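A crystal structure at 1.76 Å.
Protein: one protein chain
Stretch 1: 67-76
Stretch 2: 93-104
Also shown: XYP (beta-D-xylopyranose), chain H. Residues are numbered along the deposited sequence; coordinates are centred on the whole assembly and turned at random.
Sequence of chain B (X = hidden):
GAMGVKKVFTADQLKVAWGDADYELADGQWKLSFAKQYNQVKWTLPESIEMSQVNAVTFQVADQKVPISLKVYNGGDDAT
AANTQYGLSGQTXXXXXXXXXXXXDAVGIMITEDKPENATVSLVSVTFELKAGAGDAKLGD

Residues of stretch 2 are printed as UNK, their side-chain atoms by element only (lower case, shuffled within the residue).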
# COMPACT_ATOMS: atom_id res chain seq x y z
N PRO B 67 17.61 9.33 -8.41
CA PRO B 67 18.03 8.65 -7.17
C PRO B 67 17.47 9.36 -5.95
O PRO B 67 17.33 10.58 -5.94
CB PRO B 67 19.56 8.72 -7.21
CG PRO B 67 19.90 8.95 -8.69
CD PRO B 67 18.77 9.77 -9.21
N ILE B 68 17.11 8.58 -4.92
CA ILE B 68 16.45 9.16 -3.75
C ILE B 68 17.23 8.84 -2.48
O ILE B 68 17.95 7.84 -2.39
CB ILE B 68 14.97 8.71 -3.59
CG1 ILE B 68 14.83 7.17 -3.47
CG2 ILE B 68 14.14 9.22 -4.70
CD1 ILE B 68 13.42 6.72 -3.25
N SER B 69 17.02 9.69 -1.48
CA SER B 69 17.48 9.51 -0.12
C SER B 69 16.28 9.30 0.79
O SER B 69 15.23 9.93 0.61
CB SER B 69 18.30 10.74 0.31
OG SER B 69 19.45 10.78 -0.53
N LEU B 70 16.42 8.37 1.73
CA LEU B 70 15.34 7.96 2.60
C LEU B 70 15.74 8.24 4.04
O LEU B 70 16.89 8.01 4.43
CB LEU B 70 15.00 6.50 2.39
CG LEU B 70 14.65 6.14 0.95
CD1 LEU B 70 14.57 4.60 0.82
CD2 LEU B 70 13.40 6.76 0.46
N LYS B 71 14.78 8.69 4.84
CA LYS B 71 15.03 9.10 6.21
C LYS B 71 14.00 8.51 7.17
O LYS B 71 12.81 8.51 6.87
CB LYS B 71 14.98 10.63 6.36
CG LYS B 71 16.02 11.37 5.56
CD LYS B 71 15.87 12.89 5.79
CE LYS B 71 16.91 13.72 5.05
NZ LYS B 71 16.82 15.13 5.59
N VAL B 72 14.47 8.07 8.33
CA VAL B 72 13.64 7.66 9.45
C VAL B 72 13.94 8.61 10.59
O VAL B 72 15.05 8.60 11.14
CB VAL B 72 13.89 6.21 9.84
CG1 VAL B 72 12.94 5.81 10.97
CG2 VAL B 72 13.70 5.32 8.65
N TYR B 73 12.97 9.42 10.97
CA TYR B 73 13.18 10.41 12.02
C TYR B 73 12.90 9.78 13.38
O TYR B 73 12.09 8.85 13.50
CB TYR B 73 12.25 11.59 11.84
CG TYR B 73 12.47 12.46 10.63
CD1 TYR B 73 12.07 12.06 9.36
CD2 TYR B 73 13.03 13.72 10.78
CE1 TYR B 73 12.22 12.89 8.27
CE2 TYR B 73 13.18 14.56 9.72
CZ TYR B 73 12.80 14.15 8.47
OH TYR B 73 12.98 15.01 7.42
N ASN B 74 13.57 10.29 14.41
CA ASN B 74 13.28 9.85 15.78
C ASN B 74 13.26 11.05 16.71
O ASN B 74 13.83 11.05 17.80
CB ASN B 74 14.25 8.75 16.23
CG ASN B 74 15.70 9.23 16.44
OD1 ASN B 74 16.20 10.12 15.75
ND2 ASN B 74 16.38 8.60 17.39
N GLY B 75 12.55 12.09 16.29
CA GLY B 75 12.17 13.19 17.16
C GLY B 75 12.99 14.44 17.02
O GLY B 75 12.63 15.46 17.61
N GLY B 76 14.10 14.38 16.28
CA GLY B 76 14.95 15.53 16.10
C GLY B 76 14.54 16.39 14.92
O GLY B 76 13.61 16.08 14.17
N UNK B 93 11.51 -1.21 -3.89
CA UNK B 93 11.46 -1.30 -2.44
C UNK B 93 12.86 -1.15 -1.89
O UNK B 93 13.78 -1.87 -2.33
c UNK B 93 10.83 -2.63 -2.00
c UNK B 93 9.40 -2.73 -2.47
o UNK B 93 7.31 -3.61 -1.79
c UNK B 93 8.56 -3.73 -1.71
o UNK B 93 9.12 -4.62 -1.06
N UNK B 94 13.03 -0.25 -0.92
CA UNK B 94 14.31 -0.01 -0.29
C UNK B 94 14.16 -0.16 1.22
O UNK B 94 13.19 0.33 1.79
o UNK B 94 15.59 2.70 -6.02
c UNK B 94 15.35 2.39 -4.71
c UNK B 94 14.00 2.46 -2.74
c UNK B 94 14.18 2.77 -4.07
c UNK B 94 16.14 1.40 -2.71
c UNK B 94 16.31 1.72 -4.04
c UNK B 94 14.82 1.40 -0.57
c UNK B 94 14.99 1.75 -2.04
N UNK B 95 15.16 -0.75 1.87
CA UNK B 95 15.07 -1.03 3.30
C UNK B 95 16.13 -0.26 4.06
O UNK B 95 17.30 -0.22 3.65
o UNK B 95 14.07 -3.21 3.04
c UNK B 95 15.21 -2.53 3.57
c UNK B 95 15.30 -2.80 5.04
N UNK B 96 15.71 0.40 5.15
CA UNK B 96 16.63 1.00 6.11
C UNK B 96 16.49 0.22 7.40
O UNK B 96 15.37 -0.02 7.87
c UNK B 96 17.12 3.01 7.54
c UNK B 96 16.31 2.49 6.35
c UNK B 96 16.62 3.32 5.11
c UNK B 96 16.10 4.74 5.26
N UNK B 97 17.62 -0.15 8.02
CA UNK B 97 17.55 -0.78 9.33
C UNK B 97 17.92 0.27 10.37
O UNK B 97 19.11 0.54 10.57
c UNK B 97 18.18 -3.01 8.30
n UNK B 97 17.13 -3.76 8.52
o UNK B 97 18.85 -3.09 7.26
c UNK B 97 18.50 -1.97 9.38
N UNK B 98 16.96 0.90 11.04
CA UNK B 98 17.25 2.07 11.87
C UNK B 98 17.75 1.70 13.26
O UNK B 98 17.56 0.59 13.75
c UNK B 98 15.87 2.74 11.99
c UNK B 98 14.96 1.55 12.09
c UNK B 98 15.53 0.53 11.12
N UNK B 99 18.39 2.67 13.91
CA UNK B 99 18.91 2.45 15.25
C UNK B 99 18.88 3.77 16.00
O UNK B 99 18.96 4.84 15.40
c UNK B 99 20.33 1.85 15.27
o UNK B 99 21.25 2.53 14.43
N UNK B 100 18.79 3.68 17.32
CA UNK B 100 18.92 4.81 18.21
C UNK B 100 17.81 4.84 19.25
O UNK B 100 17.13 3.83 19.49
N UNK B 101 17.59 5.99 19.86
CA UNK B 101 16.67 6.10 20.98
C UNK B 101 15.34 6.71 20.56
O UNK B 101 15.19 7.28 19.48
c UNK B 101 17.31 6.91 22.10
c UNK B 101 18.38 6.12 22.85
o UNK B 101 19.30 6.73 23.44
o UNK B 101 18.30 4.87 22.83
N UNK B 102 14.38 6.63 21.48
CA UNK B 102 13.14 7.34 21.31
C UNK B 102 12.17 6.60 20.39
O UNK B 102 12.23 5.38 20.22
N UNK B 103 11.26 7.37 19.80
CA UNK B 103 10.20 6.83 18.96
C UNK B 103 10.33 7.36 17.54
O UNK B 103 10.76 8.50 17.33
c UNK B 103 8.83 7.18 19.51
N UNK B 104 9.99 6.52 16.57
CA UNK B 104 9.92 6.96 15.18
C UNK B 104 8.64 7.76 15.05
O UNK B 104 7.55 7.21 15.24
c UNK B 104 11.20 4.96 14.38
c UNK B 104 9.94 5.79 14.20
c UNK B 104 11.15 3.61 13.69
c UNK B 104 9.77 6.33 12.75
C1 XYP H . 19.17 19.59 4.53
C2 XYP H . 18.72 18.13 4.64
C3 XYP H . 19.90 17.26 4.92
C4 XYP H . 21.06 17.54 3.99
C5 XYP H . 21.45 19.02 3.93
O2 XYP H . 17.68 18.05 5.61
O3 XYP H . 19.47 15.88 4.76
O4 XYP H . 22.16 16.76 4.47
O5 XYP H . 20.25 19.75 3.51

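Position 93 carries three carbons in a row, the last bearing two oxygens, and the chain turns away from stretch 1 without touching it; this carboxylate is Glu93. At position 94 one carbon leads to a six-carbon ring bearing a single oxygen, a phenol that touches Leu70 and Ile68, and therefore Tyr94. Its CA-to-CB bond points toward the first strand, where Leu70 CD1 lies 3.5 Å from Tyr94 CB and Ile68 CD1 4.1 Å from Tyr94 CE2, both methyls oblique to the ring. Position 95 has one carbon holding an oxygen and a carbon and faces away; it is Thr95, its hydroxyl bonded elsewhere in the structure.

At position 96 four carbons, forked at the first with one two-carbon arm, reach Leu70 and Val72: Ile96. Its CA-to-CB bond points toward stretch 1, and Ile96 CD1 sits 3.5 Å from Leu70 CB and 4.2 Å from Val72 CG2. Position 97 has two carbons, the second carrying one oxygen and one nitrogen, and again points away; it is Asn97. The alternation across 93-97 is that of an extended chain with one side turned to the neighbouring strand.

At position 98 three carbons close a ring onto the backbone nitrogen, and the CB approaches Val72 CG1 at 4.4 Å; this is Pro98. Position 99, one carbon and one oxygen, makes no contact and is Ser99. Position 100 has no side-chain atoms and is Gly100; an ideal CB would lie 3.6 Å from Asn74 ND2, and phi/psi of 132/-161° alone call for glycine. Position 101 has two carbons, the second with two oxygens; this carboxylate leads away from stretch 1, whereas the backbone O accepts a hydrogen bond from Asn74 ND2 at 2.7 Å. It is Asp101.

Position 102, again bare, is Gly102, with a positive phi that favours glycine. Position 103 bears a single carbon pointing away, so it is Ala103, and its contact is made by the backbone. At position 104 four carbons, forked at the first with one two-carbon arm, pack against Val72: Ile104, whose CG2 is 3.7 Å from Val72 CG1.

The contact thus has two parts. Ile68, Leu70 and Val72 turn toward stretch 2 and form a buried apolar layer with Tyr94, Ile96, Pro98 and Ile104; strands 68-73 and 93-96 run at 43° to each other. Farther along, the backbones draw close: Ile104 CA lies 3.3 Å from Tyr73 O and Asn74 CA 3.3 Å from Ala103 O, both CA-H...O contacts, while the side-chain ND2 of Asn74 hydrogen-bonds to Asp101 O in the loop. Lys71 points away from stretch 2, and its NZ donates a hydrogen bond to xylopyranose O3 at 2.9 Å.

Stretch 2, residues 93-104: EYTINPSGDGAI
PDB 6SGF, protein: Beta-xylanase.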